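Local structure of abietadiene synthase, chloroplastic (Abies grandis, 3S9V) at residues E433-I438 with V776-F781; Q479-D484 with E519-R524; I507-A512 with Q755-Q760; E525-T530 with F748-I753; L599-N604 with S648-G653. The protein is a plant terpene synthase, a mainly helical protein that carries an N-terminal terpene synthase domain and a metal binding domain of that family. All coordinates share one frame; numbering follows the deposited sequence.

Contact 1. Residues E433-I438 with V776-F781; sequences EARSYI and VKNCLF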
# COMPACT_ATOMS: atom_id res chain seq x y z
N GLU A 433 2.78 9.69 0.97
CA GLU A 433 1.95 8.61 0.46
C GLU A 433 0.50 8.90 0.82
O GLU A 433 -0.41 8.71 0.01
CB GLU A 433 2.34 7.25 1.05
CG GLU A 433 1.52 6.10 0.48
CD GLU A 433 1.99 4.71 0.92
OE1 GLU A 433 3.19 4.42 0.79
OE2 GLU A 433 1.14 3.91 1.39
N ALA A 434 0.28 9.37 2.04
CA ALA A 434 -1.07 9.68 2.49
C ALA A 434 -1.69 10.77 1.61
O ALA A 434 -2.87 10.69 1.27
CB ALA A 434 -1.05 10.12 3.95
N ARG A 435 -0.89 11.77 1.25
CA ARG A 435 -1.42 12.85 0.43
C ARG A 435 -1.77 12.32 -0.94
O ARG A 435 -2.81 12.66 -1.50
CB ARG A 435 -0.41 14.00 0.28
CG ARG A 435 -1.03 15.26 -0.32
CD ARG A 435 -0.05 16.41 -0.36
NE ARG A 435 -0.70 17.72 -0.36
CZ ARG A 435 -1.49 18.16 -1.33
NH1 ARG A 435 -2.04 19.36 -1.25
NH2 ARG A 435 -1.72 17.39 -2.39
N SER A 436 -0.90 11.47 -1.47
CA SER A 436 -1.12 10.89 -2.79
C SER A 436 -2.44 10.12 -2.84
O SER A 436 -3.29 10.36 -3.70
CB SER A 436 0.04 9.96 -3.16
OG SER A 436 -0.07 9.49 -4.49
N TYR A 437 -2.61 9.20 -1.90
CA TYR A 437 -3.82 8.40 -1.89
C TYR A 437 -5.08 9.22 -1.62
O TYR A 437 -6.14 8.95 -2.17
CB TYR A 437 -3.70 7.25 -0.88
CG TYR A 437 -4.66 6.13 -1.18
CD1 TYR A 437 -4.72 5.56 -2.45
CD2 TYR A 437 -5.53 5.64 -0.20
CE1 TYR A 437 -5.62 4.54 -2.74
CE2 TYR A 437 -6.43 4.62 -0.49
CZ TYR A 437 -6.47 4.08 -1.75
OH TYR A 437 -7.37 3.08 -2.04
N ILE A 438 -4.95 10.24 -0.77
CA ILE A 438 -6.08 11.10 -0.46
C ILE A 438 -6.64 11.70 -1.76
O ILE A 438 -7.84 11.91 -1.89
CB ILE A 438 -5.65 12.24 0.52
CG1 ILE A 438 -5.51 11.66 1.92
CG2 ILE A 438 -6.66 13.40 0.48
CD1 ILE A 438 -5.17 12.67 2.98
N VAL A 776 8.21 19.50 0.01
CA VAL A 776 8.00 20.45 1.10
C VAL A 776 6.61 21.06 0.98
O VAL A 776 5.89 21.19 1.97
CB VAL A 776 9.08 21.56 1.06
CG1 VAL A 776 8.68 22.71 1.95
CG2 VAL A 776 10.42 20.98 1.53
N LYS A 777 6.25 21.44 -0.24
CA LYS A 777 4.95 22.04 -0.48
C LYS A 777 3.82 21.07 -0.13
O LYS A 777 2.89 21.43 0.59
CB LYS A 777 4.86 22.46 -1.95
CG LYS A 777 3.61 23.27 -2.31
CD LYS A 777 3.56 23.58 -3.81
CE LYS A 777 3.42 22.31 -4.64
NZ LYS A 777 3.38 22.60 -6.10
N ASN A 778 3.91 19.83 -0.63
CA ASN A 778 2.88 18.81 -0.39
C ASN A 778 2.68 18.40 1.06
O ASN A 778 1.58 18.02 1.45
CB ASN A 778 3.19 17.54 -1.18
CG ASN A 778 3.01 17.71 -2.66
OD1 ASN A 778 2.01 18.26 -3.12
ND2 ASN A 778 3.99 17.24 -3.43
N CYS A 779 3.75 18.47 1.84
CA CYS A 779 3.67 18.06 3.23
C CYS A 779 3.37 19.18 4.21
O CYS A 779 2.60 18.99 5.15
CB CYS A 779 4.99 17.37 3.63
SG CYS A 779 5.09 16.80 5.34
N LEU A 780 3.94 20.35 3.97
CA LEU A 780 3.75 21.46 4.91
C LEU A 780 2.88 22.65 4.51
O LEU A 780 2.36 23.33 5.38
CB LEU A 780 5.12 22.00 5.33
CG LEU A 780 6.17 21.01 5.88
CD1 LEU A 780 7.46 21.76 6.15
CD2 LEU A 780 5.66 20.35 7.14
N PHE A 781 2.72 22.91 3.22
CA PHE A 781 1.95 24.08 2.83
C PHE A 781 0.60 23.87 2.15
O PHE A 781 -0.43 24.33 2.65
CB PHE A 781 2.83 25.00 1.98
CG PHE A 781 4.12 25.38 2.67
CD1 PHE A 781 4.10 25.88 3.97
CD2 PHE A 781 5.34 25.20 2.04
CE1 PHE A 781 5.28 26.20 4.64
CE2 PHE A 781 6.53 25.52 2.69
CZ PHE A 781 6.50 26.02 4.00
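The guanidinium of R435 carries N778 OD1 over one face. The oxygen sits 3.6 Å above the R435 plane and is offset toward its rim. The guanidinium of R435 and the amide of N778 are tilted 46° from each other, so this is not a flat stack. The site is a helix-helix contact of the mainly helical terpene synthase fold. It joins helix 430-440 to helix 768-781, the last helix of the chain.

R435 reaches across with CG anti to its own N (chi1 -168°), and the chain stays extended out to NE. It crosses the N778 side chain at about a right angle. Its CD lies against the backbone, 2.9 Å from N778 O, which is tight. R435 NE is likewise 2.9 Å from N778 O.

The polar ends have their main partners nearby. R435 NH2 forms a salt bridge with E439, one turn along its own helix, and R435 NH1 bonds to Q782 O. N778 ND2 is held by E774 and so faces its own helix. The arginine is thus tied to both helix 430-440 and the chain end. F471 of helix 461-491 also touches the R435 side chain. Between the two side chains, R435 CD and N778 CB meet at 3.5 Å.

Contact 2. Residues Q479-D484 with E519-R524; sequences QTELQD and EFSKCR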
# COMPACT_ATOMS: atom_id res chain seq x y z
N GLN A 479 2.83 23.69 10.65
CA GLN A 479 3.16 25.04 10.19
C GLN A 479 3.52 25.93 11.38
O GLN A 479 4.34 26.84 11.26
CB GLN A 479 1.98 25.64 9.43
CG GLN A 479 1.63 24.85 8.20
CD GLN A 479 0.39 25.36 7.52
OE1 GLN A 479 -0.62 25.62 8.16
NE2 GLN A 479 0.46 25.49 6.20
N THR A 480 2.90 25.66 12.52
CA THR A 480 3.18 26.41 13.73
C THR A 480 4.59 26.05 14.18
O THR A 480 5.45 26.92 14.33
CB THR A 480 2.19 26.04 14.85
OG1 THR A 480 0.86 26.44 14.47
CG2 THR A 480 2.56 26.72 16.15
N GLU A 481 4.82 24.75 14.39
CA GLU A 481 6.13 24.26 14.82
C GLU A 481 7.26 24.81 13.95
O GLU A 481 8.33 25.19 14.46
CB GLU A 481 6.16 22.73 14.77
CG GLU A 481 5.18 22.06 15.73
CD GLU A 481 5.23 20.54 15.68
OE1 GLU A 481 4.47 19.89 16.43
OE2 GLU A 481 6.02 19.98 14.88
N LEU A 482 7.02 24.86 12.65
CA LEU A 482 8.01 25.35 11.70
C LEU A 482 8.38 26.79 12.03
O LEU A 482 9.55 27.17 11.97
CB LEU A 482 7.47 25.26 10.28
CG LEU A 482 8.44 25.76 9.21
CD1 LEU A 482 9.71 24.94 9.28
CD2 LEU A 482 7.80 25.66 7.83
N GLN A 483 7.37 27.59 12.35
CA GLN A 483 7.59 28.99 12.69
C GLN A 483 8.51 29.09 13.90
O GLN A 483 9.50 29.82 13.88
CB GLN A 483 6.26 29.69 13.01
CG GLN A 483 5.37 29.91 11.80
CD GLN A 483 6.08 30.67 10.69
OE1 GLN A 483 7.00 30.16 10.06
NE2 GLN A 483 5.65 31.91 10.46
N ASP A 484 8.19 28.33 14.94
CA ASP A 484 8.98 28.35 16.15
C ASP A 484 10.40 27.80 15.98
O ASP A 484 11.22 27.94 16.89
CB ASP A 484 8.24 27.62 17.27
CG ASP A 484 6.98 28.36 17.70
OD1 ASP A 484 7.07 29.55 18.05
OD2 ASP A 484 5.89 27.74 17.67
N GLU A 519 1.55 14.40 19.16
CA GLU A 519 2.23 13.97 20.38
C GLU A 519 3.76 14.02 20.30
O GLU A 519 4.43 14.08 21.32
CB GLU A 519 1.82 12.54 20.74
CG GLU A 519 0.33 12.28 20.70
CD GLU A 519 -0.10 11.51 19.47
OE1 GLU A 519 0.19 10.29 19.40
OE2 GLU A 519 -0.73 12.11 18.57
N PHE A 520 4.29 13.97 19.08
CA PHE A 520 5.74 13.96 18.88
C PHE A 520 6.30 15.32 18.44
O PHE A 520 7.27 15.38 17.69
CB PHE A 520 6.11 12.88 17.85
CG PHE A 520 5.64 11.50 18.22
CD1 PHE A 520 6.10 10.87 19.38
CD2 PHE A 520 4.75 10.80 17.40
CE1 PHE A 520 5.68 9.57 19.72
CE2 PHE A 520 4.32 9.50 17.73
CZ PHE A 520 4.78 8.89 18.88
N SER A 521 5.69 16.40 18.90
CA SER A 521 6.15 17.74 18.53
C SER A 521 7.57 18.01 19.05
O SER A 521 8.40 18.58 18.33
CB SER A 521 5.18 18.79 19.08
OG SER A 521 4.91 18.57 20.46
N LYS A 522 7.84 17.58 20.28
CA LYS A 522 9.14 17.79 20.89
C LYS A 522 10.22 16.99 20.18
O LYS A 522 11.33 17.48 19.97
CB LYS A 522 9.11 17.40 22.37
CG LYS A 522 10.25 17.98 23.18
CD LYS A 522 10.18 19.49 23.12
CE LYS A 522 11.38 20.14 23.78
NZ LYS A 522 11.33 21.63 23.67
N CYS A 523 9.90 15.75 19.81
CA CYS A 523 10.86 14.90 19.11
C CYS A 523 11.17 15.54 17.76
O CYS A 523 12.31 15.51 17.30
CB CYS A 523 10.28 13.49 18.90
SG CYS A 523 11.42 12.29 18.14
N ARG A 524 10.16 16.13 17.12
CA ARG A 524 10.36 16.78 15.83
C ARG A 524 11.31 17.98 15.96
O ARG A 524 12.18 18.21 15.10
CB ARG A 524 9.03 17.27 15.26
CG ARG A 524 8.14 16.19 14.67
CD ARG A 524 7.07 16.82 13.80
NE ARG A 524 6.00 17.43 14.58
CZ ARG A 524 5.07 16.74 15.24
NH1 ARG A 524 5.07 15.41 15.20
NH2 ARG A 524 4.13 17.38 15.92
O HOH W 1 8.28 20.56 16.50
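E481 and R524 meet through two differently shaped chains. E481 has CG anti to the carbonyl carbon (chi1 -64°), runs fully extended beyond CG and carries its carboxylate straight across the gap. R524 is bent at chi3 (-76°), which turns its NE and NH2 side to face the acid. The result is a bidentate, side-on salt bridge. It ties helix 461-491 to the first turn of helix 521-541 in the helical terpene synthase fold.

The carboxylate and guanidinium planes are only 9° apart. R524 NE donates to E481 OE2 at 2.6 Å, and the bond is nearly straight. R524 NH2 donates to E481 OE1, also at 2.6 Å. Both acid oxygens use their syn lone pairs. This paired grip fixes the rotation of both groups.

Further bonds hold the pair. Y508 OH from helix 504-514 bonds to E481 OE2. R524 NH1 bonds to the carbonyls of I515 and E517. This surrounding probably favours the charged form of the acid. One face of the guanidinium lies under the start of its own helix: F520 O and S521 CA each sit 3.3 Å above the R524 plane.

S521 adds a close touch, with its CB 3.0 Å from E481 OE1. A water molecule bridges the segments. It donates to S521 O at 2.7 Å and weakly to E481 OE2 at 2.8 Å.

Contact 3. Residues I507-A512 with Q755-Q760; sequences IYFSPA and QLFYMQ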
# COMPACT_ATOMS: atom_id res chain seq x y z
N ILE A 507 14.95 20.93 6.38
CA ILE A 507 15.31 19.99 7.44
C ILE A 507 14.12 19.58 8.30
O ILE A 507 14.04 18.43 8.75
CB ILE A 507 16.41 20.58 8.35
CG1 ILE A 507 17.73 20.65 7.58
CG2 ILE A 507 16.56 19.73 9.61
CD1 ILE A 507 18.87 21.21 8.40
N TYR A 508 13.20 20.51 8.54
CA TYR A 508 12.03 20.22 9.36
C TYR A 508 11.09 19.27 8.62
O TYR A 508 10.32 18.53 9.23
CB TYR A 508 11.29 21.50 9.72
CG TYR A 508 10.02 21.24 10.49
CD1 TYR A 508 10.06 20.72 11.77
CD2 TYR A 508 8.77 21.44 9.89
CE1 TYR A 508 8.89 20.40 12.46
CE2 TYR A 508 7.60 21.12 10.56
CZ TYR A 508 7.66 20.60 11.85
OH TYR A 508 6.51 20.24 12.51
N PHE A 509 11.14 19.32 7.30
CA PHE A 509 10.30 18.47 6.47
C PHE A 509 10.51 16.99 6.80
O PHE A 509 9.55 16.23 6.89
CB PHE A 509 10.63 18.68 4.99
CG PHE A 509 10.26 17.52 4.11
CD1 PHE A 509 8.92 17.24 3.83
CD2 PHE A 509 11.24 16.68 3.58
CE1 PHE A 509 8.58 16.14 3.04
CE2 PHE A 509 10.90 15.58 2.79
CZ PHE A 509 9.57 15.31 2.52
N SER A 510 11.77 16.61 6.97
CA SER A 510 12.12 15.23 7.25
C SER A 510 11.31 14.57 8.36
O SER A 510 10.48 13.71 8.09
CB SER A 510 13.61 15.11 7.55
OG SER A 510 14.37 15.43 6.40
N PRO A 511 11.52 14.96 9.62
CA PRO A 511 10.73 14.30 10.66
C PRO A 511 9.23 14.53 10.50
O PRO A 511 8.42 13.67 10.84
CB PRO A 511 11.28 14.91 11.95
CG PRO A 511 11.61 16.30 11.52
CD PRO A 511 12.28 16.10 10.18
N ALA A 512 8.86 15.70 9.99
CA ALA A 512 7.45 16.02 9.81
C ALA A 512 6.78 15.05 8.84
O ALA A 512 5.60 14.77 8.95
CB ALA A 512 7.31 17.46 9.29
N GLN A 755 16.91 8.03 1.14
CA GLN A 755 16.63 7.38 -0.12
C GLN A 755 15.82 8.34 -0.99
O GLN A 755 15.98 8.38 -2.21
CB GLN A 755 15.84 6.09 0.10
CG GLN A 755 16.65 4.95 0.70
CD GLN A 755 17.85 4.60 -0.15
OE1 GLN A 755 17.75 4.52 -1.37
NE2 GLN A 755 18.99 4.39 0.49
N LEU A 756 14.95 9.13 -0.36
CA LEU A 756 14.12 10.09 -1.09
C LEU A 756 14.90 11.32 -1.56
O LEU A 756 14.83 11.71 -2.72
CB LEU A 756 12.93 10.54 -0.23
CG LEU A 756 11.99 11.56 -0.89
CD1 LEU A 756 11.30 10.94 -2.10
CD2 LEU A 756 10.95 12.03 0.12
N PHE A 757 15.67 11.93 -0.66
CA PHE A 757 16.42 13.12 -1.03
C PHE A 757 17.49 12.85 -2.08
O PHE A 757 17.76 13.71 -2.91
CB PHE A 757 17.08 13.76 0.19
CG PHE A 757 16.13 14.55 1.05
CD1 PHE A 757 16.61 15.27 2.15
CD2 PHE A 757 14.77 14.60 0.77
CE1 PHE A 757 15.75 16.01 2.95
CE2 PHE A 757 13.91 15.33 1.56
CZ PHE A 757 14.40 16.04 2.66
N TYR A 758 18.09 11.67 -2.04
CA TYR A 758 19.15 11.33 -2.98
C TYR A 758 18.77 10.23 -3.95
O TYR A 758 19.63 9.50 -4.44
CB TYR A 758 20.41 10.93 -2.21
CG TYR A 758 20.93 12.02 -1.30
CD1 TYR A 758 21.68 13.08 -1.80
CD2 TYR A 758 20.64 12.00 0.06
CE1 TYR A 758 22.12 14.12 -0.96
CE2 TYR A 758 21.07 13.01 0.91
CZ TYR A 758 21.81 14.07 0.40
OH TYR A 758 22.22 15.07 1.25
N MET A 759 17.48 10.11 -4.24
CA MET A 759 17.00 9.07 -5.14
C MET A 759 17.52 9.25 -6.57
O MET A 759 17.87 10.35 -7.00
CB MET A 759 15.47 9.03 -5.15
CG MET A 759 14.78 10.26 -5.70
SD MET A 759 12.97 10.12 -5.57
CE MET A 759 12.64 8.90 -6.86
N GLN A 760 17.56 8.14 -7.29
CA GLN A 760 18.00 8.13 -8.68
C GLN A 760 17.00 8.93 -9.51
O GLN A 760 15.85 8.53 -9.69
CB GLN A 760 18.05 6.68 -9.19
CG GLN A 760 18.66 6.53 -10.57
CD GLN A 760 20.10 6.97 -10.62
OE1 GLN A 760 20.96 6.37 -9.96
NE2 GLN A 760 20.38 8.01 -11.39
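F509 and F757 meet rim to rim. F509 CE2 lies 3.3 Å from F757 CE2, and F509 CD2 lies 3.4 Å from F757 CZ. Each ring meets the other at its edge, near the plane, and neither covers a face. The ring planes are 20° apart and the centroids of F509 and F757 are 5.7 Å apart. The two side chains run antiparallel alongside one another, and the packing of their rims is tight.

Two smaller contacts flank the pair. L756 CD2 comes to the edge of the F509 ring, 4.3 Å from CZ. S510 OG approaches the F757 ring obliquely, 3.8 Å from CE1. All of these touches are van der Waals in kind.

The torsions explain the meeting. The first torsion of F509 is roughly trans (chi1 157°), which sends the ring out from helix 504-514. F757 places CG anti to its carbonyl carbon and reaches back from the other side. F757 is also the last residue of its helix, since Y758 leaves the helical angles. On the other segment the helix is kinked at P511, whose N has no bond to the turn before.

Further out, C779 packs on F509 from the last helix. I753, a turn before F757, also touches S510. L756 is backed by Y423 and M429.

This is helix-helix packing through aromatic side chains. It joins helix 504-514 to the C-terminal end of helix 741-757 in a largely buried part of the helical terpene synthase fold.

Contact 4. Residues E525-T530 with F748-I753; sequences EVYTKT and FETARI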
# COMPACT_ATOMS: atom_id res chain seq x y z
N GLU A 525 11.12 18.74 17.03
CA GLU A 525 11.93 19.93 17.28
C GLU A 525 13.39 19.54 17.47
O GLU A 525 14.28 20.06 16.79
CB GLU A 525 11.42 20.65 18.54
CG GLU A 525 12.18 21.93 18.89
CD GLU A 525 12.02 22.31 20.36
OE1 GLU A 525 10.87 22.35 20.85
OE2 GLU A 525 13.05 22.57 21.02
N VAL A 526 13.63 18.62 18.39
CA VAL A 526 14.98 18.17 18.68
C VAL A 526 15.62 17.47 17.49
O VAL A 526 16.83 17.54 17.30
CB VAL A 526 15.00 17.22 19.90
CG1 VAL A 526 16.43 16.78 20.19
CG2 VAL A 526 14.41 17.94 21.12
N TYR A 527 14.81 16.80 16.68
CA TYR A 527 15.31 16.10 15.50
C TYR A 527 15.82 17.16 14.52
O TYR A 527 16.91 17.05 13.96
CB TYR A 527 14.16 15.30 14.86
CG TYR A 527 14.56 14.38 13.73
CD1 TYR A 527 15.06 14.89 12.54
CD2 TYR A 527 14.43 13.00 13.87
CE1 TYR A 527 15.42 14.03 11.50
CE2 TYR A 527 14.78 12.15 12.84
CZ TYR A 527 15.28 12.67 11.65
OH TYR A 527 15.62 11.81 10.63
N THR A 528 15.01 18.20 14.34
CA THR A 528 15.35 19.29 13.45
C THR A 528 16.60 20.06 13.87
O THR A 528 17.48 20.34 13.04
CB THR A 528 14.17 20.27 13.34
OG1 THR A 528 13.03 19.57 12.84
CG2 THR A 528 14.52 21.44 12.42
N LYS A 529 16.69 20.42 15.15
CA LYS A 529 17.85 21.15 15.64
C LYS A 529 19.11 20.31 15.54
O LYS A 529 20.15 20.79 15.09
CB LYS A 529 17.62 21.61 17.08
CG LYS A 529 16.67 22.80 17.18
CD LYS A 529 16.27 23.10 18.61
CE LYS A 529 15.28 24.26 18.65
NZ LYS A 529 14.74 24.49 20.02
N THR A 530 19.00 19.05 15.94
CA THR A 530 20.14 18.15 15.89
C THR A 530 20.61 17.92 14.46
O THR A 530 21.81 17.90 14.19
CB THR A 530 19.81 16.81 16.55
OG1 THR A 530 19.21 17.05 17.83
CG2 THR A 530 21.07 16.00 16.75
N PHE A 748 14.27 3.54 10.82
CA PHE A 748 13.90 3.19 9.45
C PHE A 748 13.48 4.36 8.57
O PHE A 748 13.81 4.42 7.39
CB PHE A 748 12.79 2.13 9.49
CG PHE A 748 12.54 1.47 8.17
CD1 PHE A 748 13.46 0.57 7.64
CD2 PHE A 748 11.39 1.75 7.44
CE1 PHE A 748 13.23 -0.03 6.41
CE2 PHE A 748 11.16 1.15 6.21
CZ PHE A 748 12.08 0.26 5.70
N GLU A 749 12.73 5.30 9.14
CA GLU A 749 12.27 6.46 8.39
C GLU A 749 13.42 7.40 8.06
O GLU A 749 13.41 8.06 7.02
CB GLU A 749 11.20 7.22 9.17
CG GLU A 749 9.92 6.42 9.42
CD GLU A 749 9.27 5.94 8.14
OE1 GLU A 749 9.25 6.71 7.15
OE2 GLU A 749 8.78 4.79 8.12
N THR A 750 14.39 7.49 8.96
CA THR A 750 15.53 8.35 8.72
C THR A 750 16.27 7.81 7.49
O THR A 750 16.71 8.59 6.65
CB THR A 750 16.46 8.43 9.96
OG1 THR A 750 15.80 9.16 11.01
CG2 THR A 750 17.75 9.14 9.62
N ALA A 751 16.39 6.49 7.36
CA ALA A 751 17.06 5.91 6.19
C ALA A 751 16.24 6.24 4.93
O ALA A 751 16.79 6.60 3.89
CB ALA A 751 17.21 4.38 6.34
N ARG A 752 14.92 6.14 5.04
CA ARG A 752 14.04 6.43 3.91
C ARG A 752 14.17 7.86 3.42
O ARG A 752 14.23 8.11 2.22
CB ARG A 752 12.59 6.15 4.27
CG ARG A 752 12.33 4.73 4.71
CD ARG A 752 10.91 4.56 5.22
NE ARG A 752 10.00 4.13 4.18
CZ ARG A 752 8.72 3.85 4.38
NH1 ARG A 752 8.20 3.98 5.59
NH2 ARG A 752 7.97 3.41 3.38
N ILE A 753 14.19 8.80 4.36
CA ILE A 753 14.33 10.21 4.01
C ILE A 753 15.54 10.40 3.10
O ILE A 753 15.48 11.17 2.15
CB ILE A 753 14.46 11.10 5.28
CG1 ILE A 753 13.07 11.44 5.81
CG2 ILE A 753 15.20 12.39 4.96
CD1 ILE A 753 12.22 12.23 4.81
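Y527 and T750 point toward each other. Y527 comes end on, with its hydroxyl leading. T750 OG1 lies at the edge of the tyrosine ring, near its plane, and not over a face. The oxygens Y527 OH and T750 OG1 are 2.7 Å apart. T750 CB and CG2 also lie close to this hydroxyl, with CG2 3.6 Å from Y527 OH. A trans first torsion (chi1 -172°) carries the Y527 ring away from its helix and across the gap.

This buried contact joins helix 521-541 to helix 741-757, two helices of the terpene synthase fold. Helix 521-541 runs on to the sequence DDLYD, the aspartate-rich motif of this family. T750 OG1 bonds to L746 O one turn earlier, which ties the threonine to its own helix. Helix 641-648 packs on the pair, with V644 and S648 against Y527 and L641 against T750.

Away from the pair, charged side chains bond within their own helices. K529 NZ meets E525 OE2 at 2.7 Å from above the carboxylate plane. R752 NH1 meets the syn lone pair of E749 OE2, also at 2.7 Å and in the guanidinium plane. R752 further makes a cation-pi contact with W425.

Contact 5. Residues L599-N604 with S648-G653; sequences LGYIQN and SALFTG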
# COMPACT_ATOMS: atom_id res chain seq x y z
N LEU A 599 23.34 14.61 29.97
CA LEU A 599 24.43 15.37 29.36
C LEU A 599 25.58 14.45 28.96
O LEU A 599 26.16 14.62 27.89
CB LEU A 599 24.92 16.45 30.33
CG LEU A 599 25.96 17.44 29.79
CD1 LEU A 599 25.53 18.03 28.47
CD2 LEU A 599 26.17 18.54 30.81
N GLY A 600 25.91 13.49 29.80
CA GLY A 600 26.99 12.57 29.48
C GLY A 600 26.66 11.80 28.21
O GLY A 600 27.52 11.59 27.35
N TYR A 601 25.40 11.40 28.10
CA TYR A 601 24.88 10.65 26.96
C TYR A 601 25.02 11.48 25.68
O TYR A 601 25.54 11.01 24.66
CB TYR A 601 23.41 10.30 27.22
CG TYR A 601 22.68 9.67 26.06
CD1 TYR A 601 22.75 8.30 25.82
CD2 TYR A 601 21.90 10.45 25.20
CE1 TYR A 601 22.06 7.71 24.76
CE2 TYR A 601 21.22 9.87 24.14
CZ TYR A 601 21.29 8.51 23.92
OH TYR A 601 20.60 7.95 22.87
N ILE A 602 24.54 12.71 25.75
CA ILE A 602 24.60 13.64 24.63
C ILE A 602 26.04 13.93 24.22
O ILE A 602 26.34 14.07 23.03
CB ILE A 602 23.86 14.95 24.99
CG1 ILE A 602 22.37 14.67 25.14
CG2 ILE A 602 24.07 16.00 23.90
CD1 ILE A 602 21.52 15.90 25.32
N GLN A 603 26.93 14.00 25.20
CA GLN A 603 28.34 14.28 24.92
C GLN A 603 29.00 13.10 24.21
O GLN A 603 29.79 13.28 23.30
CB GLN A 603 29.12 14.57 26.21
CG GLN A 603 28.65 15.79 26.98
CD GLN A 603 29.46 16.02 28.24
OE1 GLN A 603 28.99 16.65 29.19
NE2 GLN A 603 30.69 15.51 28.27
N ASN A 604 28.66 11.89 24.64
CA ASN A 604 29.22 10.69 24.04
C ASN A 604 28.70 10.53 22.62
O ASN A 604 29.44 10.16 21.71
CB ASN A 604 28.87 9.47 24.89
CG ASN A 604 29.63 8.23 24.47
OD1 ASN A 604 29.04 7.24 24.05
ND2 ASN A 604 30.95 8.28 24.58
N SER A 648 17.26 12.32 19.39
CA SER A 648 15.80 12.41 19.28
C SER A 648 15.08 11.33 20.12
O SER A 648 13.99 11.57 20.64
CB SER A 648 15.37 12.25 17.82
OG SER A 648 15.86 13.30 17.01
N ALA A 649 15.70 10.16 20.24
CA ALA A 649 15.15 9.03 20.99
C ALA A 649 14.91 9.31 22.48
O ALA A 649 14.30 8.50 23.18
CB ALA A 649 16.06 7.81 20.84
N LEU A 650 15.40 10.45 22.96
CA LEU A 650 15.20 10.83 24.36
C LEU A 650 13.87 11.57 24.52
O LEU A 650 13.41 11.78 25.63
CB LEU A 650 16.32 11.77 24.82
CG LEU A 650 17.69 11.25 25.23
CD1 LEU A 650 18.12 10.10 24.36
CD2 LEU A 650 18.67 12.41 25.16
N PHE A 651 13.26 11.94 23.40
CA PHE A 651 12.02 12.71 23.47
C PHE A 651 10.77 12.11 22.83
O PHE A 651 9.95 12.82 22.27
CB PHE A 651 12.27 14.11 22.88
CG PHE A 651 13.42 14.83 23.53
CD1 PHE A 651 14.74 14.51 23.20
CD2 PHE A 651 13.18 15.80 24.50
CE1 PHE A 651 15.80 15.15 23.83
CE2 PHE A 651 14.24 16.45 25.13
CZ PHE A 651 15.55 16.13 24.80
N THR A 652 10.62 10.79 22.96
CA THR A 652 9.46 10.10 22.38
C THR A 652 8.21 10.17 23.27
O THR A 652 7.09 10.06 22.78
CB THR A 652 9.79 8.62 22.15
OG1 THR A 652 10.15 8.02 23.40
CG2 THR A 652 10.95 8.48 21.16
N GLY A 653 8.41 10.35 24.57
CA GLY A 653 7.29 10.42 25.48
C GLY A 653 7.37 9.31 26.51
O GLY A 653 6.57 9.27 27.45
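L650 packs against Y601 and I602, and the contact across the segments is apolar. It joins the start of helix 599-621 to the loop that follows helix 641-648, within the metal binding domain of the terpene synthase family. The loop opens with a type I beta turn from S648 to F651.

The apolar touches come first. The L650 methyls lie beside the CD2-CE2 part of the Y601 ring. L650 CD2 is 3.8 Å from Y601 CD2 and 3.7 Å from Y601 CE2. The other methyl, CD1, is modelled too near the ring for its exact place to be trusted. The Y601 ring is directed toward the loop by a first torsion close to 180° (chi1 173°). I602 adds a looser touch, with its CG1 4.3 Å from L650 CD2. I602 also touches F583 and I586 of helix 570-594.

The polar bonds lie around this patch. Y601 OH bonds to L646 O, in helix 641-648, so the tyrosine both packs on the loop and is anchored to the helix before it. L650 O is held by Q594 NE2. S648 OG bonds back to V644 O. T652 OG1 bonds to Y743 OH of helix 741-757.

Backbone bonding fixes the turn that presents L650 to helix 599-621. Its closing bond runs from F651 N to S648 O at 2.9 Å.

The five contacts join helices, and in contact 5 a helix and a loop, of one chain. Contacts 2 and 4 both use helix 521-541, and contacts 3 and 4 both use helix 741-757. Contacts 3 and 4 are close, with centres about 9 Å apart. Contact 1 closes the longest loop, and the other four are nested inside it. Contact 5 is nested within contacts 3 and 4, and contacts 2 and 3 cross along the chain. Y508 links contacts 2 and 3, and a probable hydrogen bond from Q479 NE2 to L780 O links contacts 1 and 2. Contact 5 lies about 30 Å from contact 1, centre to centre. Helices far apart in sequence are thus joined into one helical body.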